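Local coordinates for galactitol-1-phosphate 5-dehydrogenase (Escherichia coli, PDB 4UEJ), which oxidises galactitol 1-phosphate to D-tagatose 6-phosphate with NAD+, as a zinc-containing alcohol dehydrogenase, at residues M1-N6 with P54-H59; F117-V122 with G321-F326. All blocks are in the same frame, centred on the assembly; numbering follows the deposited sequence.

Contact 1 of 2, residues M1-N6 with P54-H59; sequences MKSVVN and PITLGH. With ZN (zinc ion), chain D.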
loop_
_atom_site.group_PDB
_atom_site.type_symbol
_atom_site.label_atom_id
_atom_site.label_comp_id
_atom_site.label_asym_id
_atom_site.label_seq_id
_atom_site.Cartn_x
_atom_site.Cartn_y
_atom_site.Cartn_z
ATOM N N MET A 1 4.956 37.506 28.239
ATOM C CA MET A 1 5.837 36.657 27.448
ATOM C C MET A 1 5.549 36.779 25.964
ATOM O O MET A 1 4.430 37.110 25.559
ATOM C CB MET A 1 5.706 35.192 27.859
ATOM C CG MET A 1 4.475 34.504 27.307
ATOM S SD MET A 1 4.590 32.697 27.351
ATOM C CE MET A 1 3.256 32.259 26.238
ATOM N N LYS A 2 6.562 36.477 25.160
ATOM C CA LYS A 2 6.453 36.562 23.712
ATOM C C LYS A 2 6.006 35.248 23.107
ATOM O O LYS A 2 6.221 34.180 23.678
ATOM C CB LYS A 2 7.790 36.967 23.087
ATOM C CG LYS A 2 8.152 38.431 23.255
ATOM C CD LYS A 2 9.459 38.747 22.549
ATOM C CE LYS A 2 9.836 40.204 22.753
ATOM N NZ LYS A 2 9.699 40.615 24.181
ATOM N N SER A 3 5.389 35.344 21.937
ATOM C CA SER A 3 5.082 34.173 21.127
ATOM C C SER A 3 4.931 34.597 19.675
ATOM O O SER A 3 4.758 35.782 19.380
ATOM C CB SER A 3 3.806 33.481 21.618
ATOM O OG SER A 3 2.699 34.361 21.548
ATOM N N VAL A 4 4.999 33.632 18.766
ATOM C CA VAL A 4 4.714 33.911 17.370
ATOM C C VAL A 4 3.286 33.493 17.059
ATOM O O VAL A 4 2.890 32.356 17.312
ATOM C CB VAL A 4 5.681 33.189 16.426
ATOM C CG1 VAL A 4 5.436 33.630 14.990
ATOM C CG2 VAL A 4 7.111 33.479 16.827
ATOM N N VAL A 5 2.509 34.425 16.526
ATOM C CA VAL A 5 1.118 34.154 16.211
ATOM C C VAL A 5 0.861 34.331 14.719
ATOM O O VAL A 5 1.169 35.376 14.145
ATOM C CB VAL A 5 0.176 35.075 17.013
ATOM C CG1 VAL A 5 -1.264 34.748 16.699
ATOM C CG2 VAL A 5 0.444 34.931 18.506
ATOM N N ASN A 6 0.305 33.299 14.094
ATOM C CA ASN A 6 -0.055 33.360 12.684
ATOM C C ASN A 6 -1.532 33.636 12.512
ATOM O O ASN A 6 -2.365 33.034 13.194
ATOM C CB ASN A 6 0.304 32.055 11.981
ATOM C CG ASN A 6 1.735 31.664 12.203
ATOM O OD1 ASN A 6 2.635 32.150 11.521
ATOM N ND2 ASN A 6 1.963 30.784 13.168
ATOM N N PRO A 54 -6.572 33.287 15.219
ATOM C CA PRO A 54 -5.106 33.209 15.239
ATOM C C PRO A 54 -4.609 31.943 15.921
ATOM O O PRO A 54 -5.341 31.352 16.711
ATOM C CB PRO A 54 -4.705 34.448 16.039
ATOM C CG PRO A 54 -5.877 34.707 16.927
ATOM C CD PRO A 54 -7.079 34.337 16.117
ATOM N N ILE A 55 -3.389 31.523 15.611
ATOM C CA ILE A 55 -2.866 30.287 16.167
ATOM C C ILE A 55 -1.383 30.446 16.456
ATOM O O ILE A 55 -0.689 31.194 15.772
ATOM C CB ILE A 55 -3.104 29.094 15.207
ATOM C CG1 ILE A 55 -2.792 27.759 15.883
ATOM C CG2 ILE A 55 -2.298 29.256 13.923
ATOM C CD1 ILE A 55 -3.194 26.542 15.041
ATOM N N THR A 56 -0.906 29.774 17.495
ATOM C CA THR A 56 0.526 29.700 17.736
ATOM C C THR A 56 0.974 28.279 17.434
ATOM O O THR A 56 0.503 27.320 18.051
ATOM C CB THR A 56 0.893 30.099 19.179
ATOM O OG1 THR A 56 0.589 31.487 19.374
ATOM C CG2 THR A 56 2.379 29.878 19.439
ATOM N N LEU A 57 1.867 28.140 16.461
ATOM C CA LEU A 57 2.307 26.819 16.031
ATOM C C LEU A 57 3.522 26.341 16.829
ATOM O O LEU A 57 3.951 26.987 17.789
ATOM C CB LEU A 57 2.626 26.839 14.531
ATOM C CG LEU A 57 1.479 27.253 13.599
ATOM C CD1 LEU A 57 1.958 27.384 12.149
ATOM C CD2 LEU A 57 0.331 26.271 13.700
ATOM N N GLY A 58 4.074 25.206 16.423
ATOM C CA GLY A 58 5.286 24.684 17.030
ATOM C C GLY A 58 5.104 23.352 17.745
ATOM O O GLY A 58 4.607 23.318 18.878
ATOM N N HIS A 59 5.531 22.263 17.106
ATOM C CA HIS A 59 5.440 20.944 17.736
ATOM C C HIS A 59 6.765 20.187 17.759
ATOM O O HIS A 59 6.798 18.973 17.993
ATOM C CB HIS A 59 4.372 20.087 17.043
ATOM C CG HIS A 59 4.621 19.843 15.587
ATOM N ND1 HIS A 59 4.243 20.734 14.606
ATOM C CD2 HIS A 59 5.179 18.791 14.944
ATOM C CE1 HIS A 59 4.563 20.242 13.420
ATOM N NE2 HIS A 59 5.134 19.067 13.600
HETATM ZN ZN ZN D . 5.891 17.700 12.213
HETATM O O HOH W 1 7.756 17.109 12.673
#
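In the GroES-like catalytic domain, a single antiparallel beta bridge joins strand 2-7 to the loop that leads into the zinc ligand His59. Asn6 and Ile55 form its hydrogen-bonded pair: Asn6 N donates to Ile55 O over 2.9 Å, nearly along the C=O axis, and Ile55 N returns a bond of 3.0 Å to Asn6 O. The touching parts run at 114° to one another, and the bridge stands alone.

Val5, one residue earlier, touches both neighbours of Ile55. Val5 CB stands 4.2 Å from Ile55 O. Val5 CG1, anti to the backbone N (chi1 -178°), lies 3.5 Å from Pro54 CB, the two side chains side by side and pointing the same way; a cis peptide bond precedes this proline. The other tip, Val5 CG2, is anti to the carbonyl carbon and meets Thr56 OG1 at 3.6 Å, where the side chains cross at about a right angle.

Asn6 turns its amide across Leu57, Asn6 ND2 lying 3.5 Å from Leu57 CD1. Helix 41-46 supplies Ile45, which touches both residues, while Asp114 OD1 accepts a hydrogen bond from Thr56 N. Two residues beyond Leu57 the loop delivers His59 to the zinc site it shares with Cys38: His59 NE2 binds the zinc at 2.1 Å, and a water is a further ligand of the metal.

Contact 2 of 2, residues F117-V122 with G321-F326; sequences FAEYIV and GSFESF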
loop_
_atom_site.group_PDB
_atom_site.type_symbol
_atom_site.label_atom_id
_atom_site.label_comp_id
_atom_site.label_asym_id
_atom_site.label_seq_id
_atom_site.Cartn_x
_atom_site.Cartn_y
_atom_site.Cartn_z
ATOM N N PHE A 117 5.987 27.859 19.693
ATOM C CA PHE A 117 6.603 29.126 19.295
ATOM C C PHE A 117 6.271 30.166 20.353
ATOM O O PHE A 117 5.573 31.154 20.089
ATOM C CB PHE A 117 6.132 29.572 17.906
ATOM C CG PHE A 117 6.553 28.639 16.809
ATOM C CD1 PHE A 117 7.667 27.833 16.968
ATOM C CD2 PHE A 117 5.830 28.553 15.626
ATOM C CE1 PHE A 117 8.046 26.951 15.961
ATOM C CE2 PHE A 117 6.210 27.679 14.619
ATOM C CZ PHE A 117 7.319 26.883 14.781
ATOM N N ALA A 118 6.788 29.924 21.555
ATOM C CA ALA A 118 6.459 30.710 22.735
ATOM C C ALA A 118 7.553 30.563 23.782
ATOM O O ALA A 118 8.327 29.622 23.727
ATOM C CB ALA A 118 5.115 30.269 23.302
ATOM N N GLU A 119 7.624 31.486 24.740
ATOM C CA GLU A 119 8.623 31.384 25.798
ATOM C C GLU A 119 8.289 30.290 26.799
ATOM O O GLU A 119 9.181 29.615 27.315
ATOM C CB GLU A 119 8.775 32.709 26.535
ATOM C CG GLU A 119 9.422 33.791 25.730
ATOM C CD GLU A 119 9.605 35.047 26.549
ATOM O OE1 GLU A 119 10.482 35.051 27.441
ATOM O OE2 GLU A 119 8.857 36.019 26.317
ATOM N N TYR A 120 7.000 30.134 27.081
ATOM C CA TYR A 120 6.529 29.101 27.991
ATOM C C TYR A 120 5.301 28.408 27.438
ATOM O O TYR A 120 4.528 28.995 26.682
ATOM C CB TYR A 120 6.181 29.680 29.364
ATOM C CG TYR A 120 7.330 30.324 30.095
ATOM C CD1 TYR A 120 7.675 31.645 29.851
ATOM C CD2 TYR A 120 8.051 29.625 31.059
ATOM C CE1 TYR A 120 8.718 32.252 30.529
ATOM C CE2 TYR A 120 9.103 30.233 31.748
ATOM C CZ TYR A 120 9.428 31.546 31.476
ATOM O OH TYR A 120 10.466 32.164 32.147
ATOM N N ILE A 121 5.121 27.155 27.825
ATOM C CA ILE A 121 3.895 26.452 27.484
ATOM C C ILE A 121 3.492 25.513 28.622
ATOM O O ILE A 121 4.345 24.987 29.332
ATOM C CB ILE A 121 4.060 25.676 26.156
ATOM C CG1 ILE A 121 2.704 25.161 25.660
ATOM C CG2 ILE A 121 5.108 24.552 26.301
ATOM C CD1 ILE A 121 2.761 24.476 24.295
ATOM N N VAL A 122 2.191 25.336 28.821
ATOM C CA VAL A 122 1.709 24.345 29.763
ATOM C C VAL A 122 1.146 23.155 28.983
ATOM O O VAL A 122 0.367 23.334 28.056
ATOM C CB VAL A 122 0.637 24.932 30.699
ATOM C CG1 VAL A 122 -0.052 23.832 31.482
ATOM C CG2 VAL A 122 1.273 25.951 31.645
ATOM N N GLY A 321 17.364 32.046 15.706
ATOM C CA GLY A 321 17.019 33.394 16.101
ATOM C C GLY A 321 15.926 33.448 17.141
ATOM O O GLY A 321 15.198 32.481 17.335
ATOM N N SER A 322 15.813 34.586 17.817
ATOM C CA SER A 322 14.708 34.796 18.745
ATOM C C SER A 322 13.497 35.299 17.953
ATOM O O SER A 322 13.486 35.224 16.720
ATOM C CB SER A 322 15.100 35.770 19.860
ATOM O OG SER A 322 14.203 35.675 20.958
ATOM N N PHE A 323 12.491 35.816 18.650
ATOM C CA PHE A 323 11.153 35.936 18.074
ATOM C C PHE A 323 11.070 36.782 16.807
ATOM O O PHE A 323 10.510 36.333 15.807
ATOM C CB PHE A 323 10.187 36.464 19.140
ATOM C CG PHE A 323 9.954 35.482 20.245
ATOM C CD1 PHE A 323 9.004 34.478 20.108
ATOM C CD2 PHE A 323 10.727 35.518 21.396
ATOM C CE1 PHE A 323 8.805 33.552 21.109
ATOM C CE2 PHE A 323 10.536 34.594 22.402
ATOM C CZ PHE A 323 9.570 33.606 22.256
ATOM N N GLU A 324 11.627 37.990 16.826
ATOM C CA GLU A 324 11.560 38.833 15.638
ATOM C C GLU A 324 12.344 38.216 14.479
ATOM O O GLU A 324 11.852 38.152 13.351
ATOM C CB GLU A 324 12.080 40.239 15.945
ATOM C CG GLU A 324 11.360 40.924 17.099
ATOM C CD GLU A 324 9.950 41.380 16.750
ATOM O OE1 GLU A 324 9.518 41.201 15.589
ATOM O OE2 GLU A 324 9.271 41.931 17.644
ATOM N N SER A 325 13.557 37.756 14.772
ATOM C CA SER A 325 14.417 37.143 13.770
ATOM C C SER A 325 13.726 35.938 13.155
ATOM O O SER A 325 13.705 35.767 11.937
ATOM C CB SER A 325 15.755 36.732 14.393
ATOM O OG SER A 325 16.583 36.065 13.461
ATOM N N PHE A 326 13.143 35.115 14.017
ATOM C CA PHE A 326 12.456 33.903 13.591
ATOM C C PHE A 326 11.230 34.255 12.743
ATOM O O PHE A 326 11.003 33.664 11.685
ATOM C CB PHE A 326 12.069 33.075 14.819
ATOM C CG PHE A 326 11.224 31.868 14.509
ATOM C CD1 PHE A 326 11.808 30.681 14.114
ATOM C CD2 PHE A 326 9.845 31.924 14.640
ATOM C CE1 PHE A 326 11.026 29.565 13.837
ATOM C CE2 PHE A 326 9.059 30.820 14.365
ATOM C CZ PHE A 326 9.649 29.638 13.964
#
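The rings of Phe117 and Phe326 meet edge-to-face, their planes 57° apart and their centroids separated by 4.9 Å. Phe326 supplies the edge: Phe326 CZ sits over one face of the Phe117 ring, offset toward the rim, and comes within 3.7 Å of Phe117 CZ. Phe117 CG lies beside its own backbone N, whereas Phe326 CG is anti to the backbone N (chi1 174°), and the two side chains cross at roughly a right angle.

Phe323, one helical turn before Phe326, points toward the same segment but presents its ring differently. The ring edge faces the backbone at Ala118, Phe323 CZ lying 4.0 Å from Ala118 C, which is near the plane of the ring. Both phenylalanines project from the start of helix 323-333, whose first turn is closed by a bond of 2.7 Å from Phe326 N to Ser322 O. This C-terminal helix follows the nucleotide-binding domain in sequence and packs back on the GroES-like catalytic domain, where Leu344 of strand 341-344 touches all three rings. An alanine in place of Phe117 would remove the face that receives Phe326 and would probably loosen the seat of the helix's first turn.

Glu119 crosses Phe323 at about a right angle, Glu119 CG approaching Phe323 CZ obliquely at 3.5 Å. Beyond CG the Glu119 side chain runs extended, and its OE2 accepts a hydrogen bond from Lys2 N.

From the N terminus, strand 2-7 forms a hairpin with strand 11-16, and contact 1 then closes a loop that also takes in strand 27-36 and helix 41-46, ending at the approach to the catalytic zinc. Contact 2 opens later, at 117-122, and closes only at 321-326, after the whole parallel nucleotide-binding sheet has passed. The two are therefore in series, neither nested nor crossed, yet their centres lie about 8 Å apart. Residues 1-6 and 117-122 join them directly: Val4 N probably donates a hydrogen bond to Phe117 O at 2.9 Å. The N-terminal strand, the zinc-site loop and the C-terminal helix thus meet within one catalytic domain.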